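Local coordinates for protein K5 lyase (Enterobacteria phage k1-5, PDB 2X3H) that cleaves the K5 capsular polysaccharide of its bacterial host by an eliminative lyase mechanism, probably as a trimeric tail spike that degrades the capsule during infection, at residues G53-L56 with Y57-L60; C261-V264 with T265-G268; R395-L398 with L399-A402; E437-I440 with K441-L445. One frame throughout, in Å; residues are numbered along the deposited sequence.

Interaction 1 of 4, residues G53-L56 with Y57-L60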
ATOM      1  N   GLY A  53      57.192  19.685  -3.903  1.00 13.12           N
ATOM      2  CA  GLY A  53      57.333  21.043  -4.427  1.00 13.74           C
ATOM      3  C   GLY A  53      56.887  22.159  -3.504  1.00 14.51           C
ATOM      4  O   GLY A  53      56.894  23.328  -3.883  1.00 14.71           O
ATOM      5  N   GLN A  54      56.493  21.805  -2.288  1.00 14.17           N
ATOM      6  CA  GLN A  54      56.133  22.803  -1.291  1.00 14.11           C
ATOM      7  C   GLN A  54      56.618  22.300   0.057  1.00 13.04           C
ATOM      8  O   GLN A  54      57.079  21.165   0.162  1.00 12.12           O
ATOM      9  CB  GLN A  54      54.621  23.055  -1.267  1.00 14.76           C
ATOM     10  CG  GLN A  54      53.793  21.906  -0.730  1.00 16.71           C
ATOM     11  CD  GLN A  54      52.296  22.196  -0.723  1.00 18.00           C
ATOM     12  OE1 GLN A  54      51.850  23.326  -0.465  1.00 19.99           O
ATOM     13  NE2 GLN A  54      51.509  21.173  -1.009  1.00 18.63           N
ATOM     14  N   SER A  55      56.526  23.132   1.086  1.00 11.85           N
ATOM     15  CA  SER A  55      56.961  22.689   2.404  1.00 11.07           C
ATOM     16  C   SER A  55      56.011  21.614   2.901  1.00 10.28           C
ATOM     17  O   SER A  55      54.811  21.631   2.605  1.00 10.58           O
ATOM     18  CB  SER A  55      57.018  23.845   3.405  1.00 12.07           C
ATOM     19  OG  SER A  55      55.721  24.201   3.824  1.00 12.23           O
ATOM     20  N   LEU A  56      56.555  20.676   3.663  1.00  9.63           N
ATOM     21  CA  LEU A  56      55.742  19.645   4.262  1.00  9.37           C
ATOM     22  C   LEU A  56      54.695  20.272   5.183  1.00  9.38           C
ATOM     23  O   LEU A  56      53.577  19.776   5.283  1.00  9.84           O
ATOM     24  CB  LEU A  56      56.630  18.678   5.037  1.00  9.88           C
ATOM     25  CG  LEU A  56      55.913  17.583   5.824  1.00  9.74           C
ATOM     26  CD1 LEU A  56      54.974  16.758   4.934  1.00  9.50           C
ATOM     27  CD2 LEU A  56      56.979  16.695   6.481  1.00  8.78           C
ATOM     28  N   TYR A  57      55.068  21.357   5.865  1.00  9.46           N
ATOM     29  CA  TYR A  57      54.126  22.027   6.755  1.00 10.34           C
ATOM     30  C   TYR A  57      52.869  22.410   5.991  1.00 11.15           C
ATOM     31  O   TYR A  57      51.761  22.144   6.444  1.00 10.77           O
ATOM     32  CB  TYR A  57      54.741  23.276   7.394  1.00 11.85           C
ATOM     33  CG  TYR A  57      53.739  24.058   8.193  1.00 12.31           C
ATOM     34  CD1 TYR A  57      53.574  23.826   9.550  1.00 13.41           C
ATOM     35  CD2 TYR A  57      52.934  25.013   7.583  1.00 13.45           C
ATOM     36  CE1 TYR A  57      52.644  24.533  10.287  1.00 13.52           C
ATOM     37  CE2 TYR A  57      52.001  25.719   8.308  1.00 13.66           C
ATOM     38  CZ  TYR A  57      51.861  25.477   9.655  1.00 14.55           C
ATOM     39  OH  TYR A  57      50.924  26.201  10.366  1.00 15.77           O
ATOM     40  N   GLU A  58      53.051  23.052   4.840  1.00 12.58           N
ATOM     41  CA  GLU A  58      51.918  23.544   4.070  1.00 14.08           C
ATOM     42  C   GLU A  58      51.134  22.390   3.453  1.00 13.89           C
ATOM     43  O   GLU A  58      49.906  22.411   3.434  1.00 14.13           O
ATOM     44  CB  GLU A  58      52.358  24.560   3.012  1.00 16.38           C
ATOM     45  CG  GLU A  58      52.730  25.942   3.594  1.00 19.15           C
ATOM     46  CD  GLU A  58      51.615  26.576   4.435  1.00 21.15           C
ATOM     47  OE1 GLU A  58      50.413  26.263   4.217  1.00 22.59           O
ATOM     48  OE2 GLU A  58      51.942  27.406   5.315  1.00 22.17           O
ATOM     49  N   TYR A  59      51.841  21.373   2.972  1.00 13.49           N
ATOM     50  CA  TYR A  59      51.159  20.185   2.470  1.00 13.61           C
ATOM     51  C   TYR A  59      50.215  19.632   3.529  1.00 13.96           C
ATOM     52  O   TYR A  59      49.024  19.428   3.275  1.00 14.13           O
ATOM     53  CB  TYR A  59      52.169  19.113   2.041  1.00 13.69           C
ATOM     54  CG  TYR A  59      51.501  17.902   1.440  1.00 13.69           C
ATOM     55  CD1 TYR A  59      51.062  16.861   2.248  1.00 13.13           C
ATOM     56  CD2 TYR A  59      51.296  17.803   0.065  1.00 13.18           C
ATOM     57  CE1 TYR A  59      50.428  15.744   1.710  1.00 13.84           C
ATOM     58  CE2 TYR A  59      50.666  16.686  -0.482  1.00 13.68           C
ATOM     59  CZ  TYR A  59      50.232  15.668   0.351  1.00 13.76           C
ATOM     60  OH  TYR A  59      49.620  14.563  -0.187  1.00 14.74           O
ATOM     61  N   LEU A  60      50.743  19.392   4.727  1.00 13.00           N
ATOM     62  CA  LEU A  60      49.952  18.813   5.794  1.00 12.71           C
ATOM     63  C   LEU A  60      48.811  19.745   6.181  1.00 14.58           C
ATOM     64  O   LEU A  60      47.650  19.336   6.224  1.00 15.69           O
ATOM     65  CB  LEU A  60      50.828  18.512   7.018  1.00 11.74           C
ATOM     66  CG  LEU A  60      51.857  17.393   6.829  1.00 10.58           C
ATOM     67  CD1 LEU A  60      52.706  17.268   8.092  1.00 10.81           C
ATOM     68  CD2 LEU A  60      51.160  16.065   6.478  1.00 11.78           C
TER

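Interaction 2 of 4, residues C261-V264 with T265-G268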
ATOM      1  N   CYS A 261       6.262   4.904  22.696  1.00  6.19           N
ATOM      2  CA  CYS A 261       5.989   6.335  22.538  1.00  6.21           C
ATOM      3  C   CYS A 261       4.520   6.640  22.811  1.00  6.39           C
ATOM      4  O   CYS A 261       3.684   5.741  22.722  1.00  7.02           O
ATOM      5  CB  CYS A 261       6.305   6.771  21.111  1.00  6.97           C
ATOM      6  SG  CYS A 261       8.032   6.566  20.623  1.00  8.21           S
ATOM      7  N   GLN A 262       4.172   7.896  23.084  1.00  6.16           N
ATOM      8  CA  GLN A 262       2.749   8.198  23.299  1.00  6.28           C
ATOM      9  C   GLN A 262       1.982   8.036  21.988  1.00  5.71           C
ATOM     10  O   GLN A 262       0.931   7.397  21.947  1.00  6.34           O
ATOM     11  CB  GLN A 262       2.525   9.599  23.873  1.00  7.11           C
ATOM     12  CG  GLN A 262       1.084   9.842  24.307  1.00  7.99           C
ATOM     13  CD  GLN A 262       0.901  11.170  25.021  1.00  8.07           C
ATOM     14  OE1 GLN A 262       1.869  11.763  25.497  1.00  9.08           O
ATOM     15  NE2 GLN A 262      -0.349  11.648  25.094  1.00  9.16           N
ATOM     16  N   HIS A 263       2.543   8.638  20.935  1.00  5.89           N
ATOM     17  CA  HIS A 263       2.062   8.544  19.554  1.00  5.56           C
ATOM     18  C   HIS A 263       3.314   8.262  18.719  1.00  6.14           C
ATOM     19  O   HIS A 263       4.428   8.621  19.136  1.00  7.45           O
ATOM     20  CB  HIS A 263       1.483   9.884  19.078  1.00  6.60           C
ATOM     21  CG  HIS A 263       0.545  10.551  20.048  1.00  6.69           C
ATOM     22  ND1 HIS A 263      -0.733  10.095  20.298  1.00  8.92           N
ATOM     23  CD2 HIS A 263       0.687  11.683  20.780  1.00  6.10           C
ATOM     24  CE1 HIS A 263      -1.331  10.903  21.155  1.00  6.96           C
ATOM     25  NE2 HIS A 263      -0.487  11.871  21.468  1.00  9.00           N
ATOM     26  N   VAL A 264       3.165   7.597  17.571  1.00  5.94           N
ATOM     27  CA  VAL A 264       4.334   7.360  16.723  1.00  5.14           C
ATOM     28  C   VAL A 264       4.552   8.457  15.678  1.00  5.92           C
ATOM     29  O   VAL A 264       5.616   9.073  15.660  1.00  5.35           O
ATOM     30  CB  VAL A 264       4.362   5.938  16.107  1.00  5.44           C
ATOM     31  CG1 VAL A 264       5.637   5.748  15.267  1.00  6.05           C
ATOM     32  CG2 VAL A 264       4.336   4.924  17.218  1.00  6.84           C
ATOM     33  N   THR A 265       3.555   8.699  14.821  1.00  4.73           N
ATOM     34  CA  THR A 265       3.571   9.899  13.972  1.00  6.27           C
ATOM     35  C   THR A 265       2.443  10.836  14.392  1.00  5.80           C
ATOM     36  O   THR A 265       1.365  10.391  14.817  1.00  5.91           O
ATOM     37  CB  THR A 265       3.488   9.579  12.468  1.00  6.63           C
ATOM     38  OG1 THR A 265       2.196   9.062  12.146  1.00  8.59           O
ATOM     39  CG2 THR A 265       4.561   8.577  12.067  1.00  6.11           C
ATOM     40  N   TYR A 266       2.707  12.138  14.288  1.00  6.13           N
ATOM     41  CA  TYR A 266       1.804  13.148  14.826  1.00  5.94           C
ATOM     42  C   TYR A 266       1.749  14.326  13.860  1.00  5.99           C
ATOM     43  O   TYR A 266       2.793  14.860  13.485  1.00  5.93           O
ATOM     44  CB  TYR A 266       2.336  13.615  16.196  1.00  6.90           C
ATOM     45  CG  TYR A 266       1.344  14.438  16.989  1.00  7.67           C
ATOM     46  CD1 TYR A 266       1.224  15.812  16.781  1.00  9.09           C
ATOM     47  CD2 TYR A 266       0.516  13.840  17.935  1.00  7.69           C
ATOM     48  CE1 TYR A 266       0.307  16.574  17.502  1.00  9.29           C
ATOM     49  CE2 TYR A 266      -0.396  14.589  18.664  1.00  9.33           C
ATOM     50  CZ  TYR A 266      -0.501  15.956  18.442  1.00 10.16           C
ATOM     51  OH  TYR A 266      -1.418  16.699  19.165  1.00 11.55           O
ATOM     52  N   ASN A 267       0.541  14.711  13.438  1.00  5.65           N
ATOM     53  CA  ASN A 267       0.369  15.928  12.645  1.00  6.02           C
ATOM     54  C   ASN A 267      -0.275  16.997  13.511  1.00  6.19           C
ATOM     55  O   ASN A 267      -1.426  16.850  13.925  1.00  6.49           O
ATOM     56  CB  ASN A 267      -0.529  15.659  11.435  1.00  6.49           C
ATOM     57  CG  ASN A 267       0.168  14.852  10.375  1.00  7.70           C
ATOM     58  OD1 ASN A 267       1.392  14.750  10.368  1.00  8.76           O
ATOM     59  ND2 ASN A 267      -0.609  14.258   9.465  1.00  7.65           N
ATOM     60  N   GLY A 268       0.467  18.054  13.812  1.00  5.00           N
ATOM     61  CA  GLY A 268      -0.053  19.082  14.716  1.00  5.93           C
ATOM     62  C   GLY A 268       0.042  20.483  14.145  1.00  6.38           C
ATOM     63  O   GLY A 268       0.659  20.705  13.114  1.00  5.49           O
TER

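Interaction 3 of 4, residues R395-L398 with L399-A402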
ATOM      1  N   ARG A 395     -14.952 -11.387  14.912  1.00  4.97           N
ATOM      2  CA  ARG A 395     -16.347 -10.937  14.907  1.00  5.56           C
ATOM      3  C   ARG A 395     -17.107 -11.553  13.729  1.00  6.23           C
ATOM      4  O   ARG A 395     -16.562 -11.698  12.637  1.00  6.75           O
ATOM      5  CB  ARG A 395     -16.426  -9.415  14.827  1.00  5.32           C
ATOM      6  CG  ARG A 395     -15.717  -8.732  15.970  1.00  5.68           C
ATOM      7  CD  ARG A 395     -15.529  -7.238  15.717  1.00  5.65           C
ATOM      8  NE  ARG A 395     -14.677  -6.674  16.756  1.00  5.44           N
ATOM      9  CZ  ARG A 395     -13.345  -6.746  16.772  1.00  6.35           C
ATOM     10  NH1 ARG A 395     -12.682  -7.349  15.785  1.00  5.59           N
ATOM     11  NH2 ARG A 395     -12.670  -6.202  17.793  1.00  6.73           N
ATOM     12  N   ASN A 396     -18.371 -11.895  13.967  1.00  7.26           N
ATOM     13  CA  ASN A 396     -19.249 -12.459  12.926  1.00  7.98           C
ATOM     14  C   ASN A 396     -20.306 -11.464  12.431  1.00  7.81           C
ATOM     15  O   ASN A 396     -21.010 -11.738  11.456  1.00  8.55           O
ATOM     16  CB  ASN A 396     -19.968 -13.711  13.442  1.00  8.86           C
ATOM     17  CG  ASN A 396     -19.017 -14.847  13.786  1.00 10.34           C
ATOM     18  OD1 ASN A 396     -18.016 -15.059  13.118  1.00 11.09           O
ATOM     19  ND2 ASN A 396     -19.345 -15.588  14.831  1.00 12.78           N
ATOM     20  N   ASP A 397     -20.402 -10.311  13.092  1.00  7.89           N
ATOM     21  CA  ASP A 397     -21.461  -9.332  12.823  1.00  8.96           C
ATOM     22  C   ASP A 397     -21.035  -8.030  13.485  1.00  8.76           C
ATOM     23  O   ASP A 397     -20.791  -8.000  14.689  1.00 10.55           O
ATOM     24  CB  ASP A 397     -22.766  -9.858  13.452  1.00  9.74           C
ATOM     25  CG  ASP A 397     -23.978  -8.942  13.250  1.00 11.99           C
ATOM     26  OD1 ASP A 397     -23.850  -7.773  12.831  1.00 10.61           O
ATOM     27  OD2 ASP A 397     -25.105  -9.410  13.571  1.00 13.11           O
ATOM     28  N   LEU A 398     -20.911  -6.954  12.711  1.00  7.77           N
ATOM     29  CA  LEU A 398     -20.434  -5.704  13.293  1.00  8.51           C
ATOM     30  C   LEU A 398     -21.494  -4.999  14.128  1.00  7.96           C
ATOM     31  O   LEU A 398     -21.206  -3.980  14.737  1.00  7.99           O
ATOM     32  CB  LEU A 398     -19.889  -4.759  12.220  1.00 10.48           C
ATOM     33  CG  LEU A 398     -18.594  -5.155  11.500  1.00 11.13           C
ATOM     34  CD1 LEU A 398     -18.015  -3.956  10.825  1.00 10.60           C
ATOM     35  CD2 LEU A 398     -17.561  -5.779  12.424  1.00 11.37           C
ATOM     36  N   LEU A 399     -22.703  -5.561  14.172  1.00  8.28           N
ATOM     37  CA  LEU A 399     -23.823  -4.922  14.861  1.00  9.13           C
ATOM     38  C   LEU A 399     -24.295  -5.677  16.101  1.00 10.35           C
ATOM     39  O   LEU A 399     -25.149  -5.184  16.839  1.00 11.19           O
ATOM     40  CB  LEU A 399     -24.988  -4.688  13.894  1.00  9.79           C
ATOM     41  CG  LEU A 399     -24.682  -3.730  12.736  1.00 10.44           C
ATOM     42  CD1 LEU A 399     -25.903  -3.638  11.818  1.00 11.39           C
ATOM     43  CD2 LEU A 399     -24.281  -2.355  13.262  1.00 11.01           C
ATOM     44  N   SER A 400     -23.718  -6.849  16.352  1.00 11.28           N
ATOM     45  CA  SER A 400     -24.173  -7.662  17.481  1.00 12.54           C
ATOM     46  C   SER A 400     -23.808  -6.995  18.802  1.00 13.07           C
ATOM     47  O   SER A 400     -24.585  -7.054  19.763  1.00 14.70           O
ATOM     48  CB  SER A 400     -23.631  -9.092  17.408  1.00 14.20           C
ATOM     49  OG  SER A 400     -22.223  -9.106  17.348  1.00 16.79           O
ATOM     50  N   SER A 401     -22.646  -6.347  18.838  1.00 11.94           N
ATOM     51  CA  SER A 401     -22.257  -5.504  19.977  1.00 13.30           C
ATOM     52  C   SER A 401     -22.515  -4.044  19.644  1.00 13.55           C
ATOM     53  O   SER A 401     -22.055  -3.564  18.614  1.00 12.33           O
ATOM     54  CB  SER A 401     -20.774  -5.682  20.300  1.00 13.20           C
ATOM     55  OG  SER A 401     -20.342  -4.730  21.268  1.00 14.92           O
ATOM     56  N   ALA A 402     -23.222  -3.325  20.516  1.00 14.24           N
ATOM     57  CA  ALA A 402     -23.442  -1.896  20.274  1.00 14.13           C
ATOM     58  C   ALA A 402     -22.139  -1.102  20.403  1.00 13.72           C
ATOM     59  O   ALA A 402     -22.084   0.071  20.037  1.00 15.05           O
ATOM     60  CB  ALA A 402     -24.508  -1.335  21.210  1.00 15.46           C
TER
HETATM   61  O   HOH W   1     -20.403  -6.589  16.882  1.00  8.71           O
HETATM   62  O   HOH W   2     -22.038  -1.921  16.508  1.00 10.05           O

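Interaction 4 of 4, residues E437-I440 with K441-L445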
ATOM      1  N   GLU A 437     -27.162   0.290  -5.626  1.00  4.58           N
ATOM      2  CA  GLU A 437     -27.582   0.107  -7.006  1.00  5.37           C
ATOM      3  C   GLU A 437     -26.516  -0.583  -7.820  1.00  5.43           C
ATOM      4  O   GLU A 437     -25.334  -0.231  -7.734  1.00  6.26           O
ATOM      5  CB  GLU A 437     -27.972   1.442  -7.655  1.00  6.83           C
ATOM      6  CG  GLU A 437     -26.851   2.455  -7.825  1.00  9.09           C
ATOM      7  CD  GLU A 437     -27.212   3.538  -8.842  1.00 10.58           C
ATOM      8  OE1 GLU A 437     -26.485   3.694  -9.843  1.00 11.87           O
ATOM      9  OE2 GLU A 437     -28.233   4.208  -8.643  1.00 12.51           O
ATOM     10  N   TRP A 438     -26.966  -1.569  -8.598  1.00  4.01           N
ATOM     11  CA  TRP A 438     -26.126  -2.355  -9.492  1.00  3.90           C
ATOM     12  C   TRP A 438     -26.655  -2.202 -10.907  1.00  4.09           C
ATOM     13  O   TRP A 438     -27.866  -2.188 -11.123  1.00  4.24           O
ATOM     14  CB  TRP A 438     -26.250  -3.838  -9.137  1.00  4.79           C
ATOM     15  CG  TRP A 438     -25.655  -4.220  -7.818  1.00  4.13           C
ATOM     16  CD1 TRP A 438     -24.411  -4.731  -7.598  1.00  5.12           C
ATOM     17  CD2 TRP A 438     -26.295  -4.148  -6.526  1.00  4.39           C
ATOM     18  NE1 TRP A 438     -24.220  -4.960  -6.247  1.00  5.53           N
ATOM     19  CE2 TRP A 438     -25.364  -4.621  -5.569  1.00  5.05           C
ATOM     20  CE3 TRP A 438     -27.564  -3.733  -6.087  1.00  5.65           C
ATOM     21  CZ2 TRP A 438     -25.661  -4.692  -4.201  1.00  5.37           C
ATOM     22  CZ3 TRP A 438     -27.858  -3.805  -4.719  1.00  5.67           C
ATOM     23  CH2 TRP A 438     -26.903  -4.276  -3.793  1.00  5.01           C
ATOM     24  N   ARG A 439     -25.744  -2.118 -11.871  1.00  3.96           N
ATOM     25  CA  ARG A 439     -26.131  -2.254 -13.275  1.00  3.98           C
ATOM     26  C   ARG A 439     -25.095  -3.074 -14.021  1.00  4.40           C
ATOM     27  O   ARG A 439     -23.898  -2.966 -13.761  1.00  4.12           O
ATOM     28  CB  ARG A 439     -26.377  -0.901 -13.940  1.00  6.35           C
ATOM     29  CG  ARG A 439     -25.164  -0.043 -14.084  1.00  6.71           C
ATOM     30  CD  ARG A 439     -25.586   1.332 -14.585  1.00  8.23           C
ATOM     31  NE  ARG A 439     -26.326   1.999 -13.530  1.00  9.38           N
ATOM     32  CZ  ARG A 439     -27.220   2.968 -13.711  1.00 10.22           C
ATOM     33  NH1 ARG A 439     -27.497   3.419 -14.927  1.00 10.50           N
ATOM     34  NH2 ARG A 439     -27.825   3.490 -12.654  1.00 11.04           N
ATOM     35  N   ILE A 440     -25.557  -3.916 -14.940  1.00  5.19           N
ATOM     36  CA  ILE A 440     -24.646  -4.773 -15.670  1.00  4.86           C
ATOM     37  C   ILE A 440     -23.793  -3.975 -16.665  1.00  4.73           C
ATOM     38  O   ILE A 440     -22.658  -4.345 -16.967  1.00  3.95           O
ATOM     39  CB  ILE A 440     -25.412  -5.900 -16.395  1.00  5.13           C
ATOM     40  CG1 ILE A 440     -26.281  -6.667 -15.392  1.00  4.18           C
ATOM     41  CG2 ILE A 440     -24.433  -6.831 -17.108  1.00  6.45           C
ATOM     42  CD1 ILE A 440     -25.513  -7.146 -14.163  1.00  4.92           C
ATOM     43  N   LYS A 441     -24.345  -2.862 -17.142  1.00  4.64           N
ATOM     44  CA  LYS A 441     -23.692  -2.007 -18.141  1.00  4.90           C
ATOM     45  C   LYS A 441     -24.226  -0.588 -18.014  1.00  5.42           C
ATOM     46  O   LYS A 441     -25.227  -0.346 -17.343  1.00  4.99           O
ATOM     47  CB  LYS A 441     -23.961  -2.518 -19.559  1.00  6.53           C
ATOM     48  CG  LYS A 441     -25.433  -2.580 -19.918  1.00  7.41           C
ATOM     49  CD  LYS A 441     -25.580  -3.125 -21.323  1.00  9.46           C
ATOM     50  CE  LYS A 441     -26.566  -2.325 -22.093  1.00 13.65           C
ATOM     51  NZ  LYS A 441     -26.075  -0.931 -22.277  1.00 12.86           N
ATOM     52  N   SER A 442     -23.559   0.358 -18.667  1.00  5.72           N
ATOM     53  CA  SER A 442     -24.101   1.704 -18.742  1.00  6.47           C
ATOM     54  C   SER A 442     -25.493   1.652 -19.360  1.00  7.67           C
ATOM     55  O   SER A 442     -25.730   0.920 -20.321  1.00  8.22           O
ATOM     56  CB  SER A 442     -23.194   2.602 -19.575  1.00  7.45           C
ATOM     57  OG  SER A 442     -22.022   2.901 -18.852  1.00  6.90           O
ATOM     58  N   MET A 443     -26.420   2.408 -18.792  1.00  8.14           N
ATOM     59  CA  MET A 443     -27.767   2.406 -19.321  1.00 10.22           C
ATOM     60  C   MET A 443     -28.495   3.646 -18.884  1.00 11.85           C
ATOM     61  O   MET A 443     -28.095   4.311 -17.929  1.00 12.97           O
ATOM     62  CB  MET A 443     -28.520   1.153 -18.879  1.00 11.26           C
ATOM     63  CG  MET A 443     -28.519   0.924 -17.393  1.00 11.30           C
ATOM     64  SD  MET A 443     -29.355  -0.606 -16.979  1.00 10.48           S
ATOM     65  CE  MET A 443     -30.984  -0.306 -17.688  1.00  9.40           C
ATOM     66  N   SER A 444     -29.565   3.961 -19.603  1.00 13.70           N
ATOM     67  CA  SER A 444     -30.440   5.025 -19.180  1.00 15.26           C
ATOM     68  C   SER A 444     -31.668   4.390 -18.547  1.00 15.00           C
ATOM     69  O   SER A 444     -32.028   3.251 -18.869  1.00 16.21           O
ATOM     70  CB  SER A 444     -30.853   5.880 -20.371  1.00 17.35           C
ATOM     71  OG  SER A 444     -29.729   6.191 -21.171  1.00 21.59           O
ATOM     72  N   LEU A 445     -32.287   5.118 -17.636  1.00 14.10           N
ATOM     73  CA  LEU A 445     -33.525   4.661 -17.019  1.00 13.02           C
ATOM     74  C   LEU A 445     -34.686   5.539 -17.458  1.00 12.02           C
ATOM     75  O   LEU A 445     -34.500   6.718 -17.775  1.00 10.80           O
ATOM     76  CB  LEU A 445     -33.404   4.702 -15.503  1.00 15.04           C
ATOM     77  CG  LEU A 445     -32.378   3.770 -14.856  1.00 17.07           C
ATOM     78  CD1 LEU A 445     -32.131   4.213 -13.423  1.00 17.82           C
ATOM     79  CD2 LEU A 445     -32.837   2.311 -14.908  1.00 17.76           C
TER

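Interaction 1 of 4, residues G53-L56 with Y57-L60
Leu56 and Leu60 lie one helical turn apart, and the end of the Leu56 side chain meets its partner. Its CB sits beside Tyr57 N, and CG, opposite the backbone N and beside the carbonyl carbon (chi1 175°), comes within 3.9 Å of Leu60 CD1. Beyond that, Leu56 CD1 rests 3.7 Å from Leu60 CG, the nearest apolar approach of the pair. The backbone runs alongside this packing, because Leu60 N donates to Leu56 O over 2.9 Å in an almost straight bond.

The stretch illustrates how a chain enters a helix. Ser55 is the N-cap of the helix 56-63, and its hydroxyl oxygen OG, set between its own backbone N and carbonyl carbon (chi1 76°), accepts from Glu58 N at 3.1 Å, satisfying an amide of the first turn that has no earlier carbonyl of the helix to use. Glu58 CG lies 3.5 Å from the same Ser55 OG. One residue further on, Tyr59 N donates to Ser55 O at 3.0 Å, in the carbonyl plane, so both oxygens of the capping serine grip the opening turn.

The amide of Gln54 stands nearly perpendicular to the Tyr59 ring and approaches its edge, while His51 meets that ring edge-to-face. Leu56 packs on Leu60 of the second subunit and on Leu56 of the third, which places the leucine pair within the trimer interface near the N terminus.

Interaction 2 of 4, residues C261-V264 with T265-G268
The imidazole of His263 and the phenol ring of Tyr266 lie side by side and point the same way, with their planes inclined at 47° and their centroids 5.2 Å apart. That tilt makes the pair neither a stack nor an edge-to-face contact. One face of the imidazole receives Gln262 CG, which stands 3.8 Å above the plane and is offset toward the rim; the Tyr266 ring also meets Phe239 edge-to-face.

The setting is a corner of the parallel beta-helix, where the chain leaves one face of a coil and turns onto the next at Val264 and Thr265. The bend is carried by Val264, whose psi of -58° breaks the extended path of its neighbours. The two aromatic residues flanking the corner can thereby swing to a common side. Val264 and Thr265 instead pack against Val283 of the strand 279-286, and Tyr266 lies on the strand 266-268, which belongs to a ladder of parallel strands.

No hydrogen bond joins the residues on the two sides of the corner, so their contact is one of packing. Tyr266 CG is set anti to its backbone nitrogen (chi1 -168°), and this brings Tyr266 CD2 to 3.9 Å from His263 CG.

Interaction 3 of 4, residues R395-L398 with L399-A402
Asp397 reaches forward with its carboxylate to Leu399 N, forming an Asx turn within a type I beta turn that runs from Asp397 to Ser400. The chain reaches it through Arg395, whose guanidinium is held by backbone oxygens including those of Pro368 and Ala372, and Asn396, which packs on Ser415 of the third subunit.

Asp397 CG lies anti to the backbone N (chi1 -180°), which brings the carboxylate to the following peptides. Its OD1 accepts from Leu399 N over 2.8 Å, with an N-H...O angle of 155°; the donor comes from above the carboxylate plane, 49° out of it. Leu399 CB lies 3.5 Å from the same Asp397 OD1. The carboxylate has further partners: OD1 is also bound by Gln427 NE2, while OD2 forms a salt bridge with Arg435 of the third subunit. One charged group therefore both shapes the turn and joins two chains, and the arginine would be expected to stabilise its negative charge.

Leu398 comes next, directing its side chain inward against Val420 and Ala422, while its backbone N donates to Gln427 OE1. The side-chain amide of Gln427 thus grips the turn through both of its ends.

Two waters bridge the turn to Ser401. Water 1 donates to Asp397 O at 2.6 Å and accepts from Ser401 N at 3.0 Å. Water 2 donates to Leu398 O at 2.8 Å and to Ser401 O at 2.7 Å.

Interaction 4 of 4, residues E437-I440 with K441-L445
Arg439 and Met443 meet where the chain doubles round after the strand 436-439, and most of the contact is van der Waals packing. With CG between the backbone N and the carbonyl carbon (chi1 67°), the arginine's methylene carbons pass over the Lys441 carbonyl, Arg439 CD at 3.2 Å from Lys441 O. Met443 CG then lies 3.7 Å from Arg439 NH1, and Leu445 CD1 approaches Arg439 NH2 at 4.4 Å.

Among polar approaches, Met443 O lies at the guanidinium edge, in its plane, 3.2 Å from Arg439 NH1.

Two polar bonds are made within the segments themselves. Arg439 NH2 forms a salt bridge to Glu437 OE1 at 3.1 Å, reaching that oxygen from above the carboxylate plane. Lys441 curls round to donate from NZ to Ser442 O at 2.7 Å. Outside the segments, Glu437 OE2 forms a salt bridge with Arg435 and Lys441 NZ one with Asp461.

Across the interface, Arg439 packs on Leu399 of the second subunit, and Trp438 meets Trp438 of both other subunits edge-to-face. Residues Glu437 to Arg439 also pair in a parallel ladder with a strand of the second subunit, an arrangement characteristic of the intertwined beta-structure of trimeric phage tail spikes.

Overall arrangement
All four interactions are local and follow one another along the chain, with no nesting or crossing. Interaction 1 closes the entry into the N-terminal helix, within the trimer interface. About 55 Å away between centres, interaction 2 turns a corner of the beta-helix without touching another subunit. Interaction 3 closes a beta turn in a loop between the strands 386-389 and 405-406, on the opposite side of the chain's centre from interaction 1. Interaction 4 follows, rounding the end of the strand 436-439, with its nearest atoms about 16 Å from interaction 3. Between subunits these last two do meet, through Leu399 and Arg439, so the loop of one chain is tied to the strand end of another.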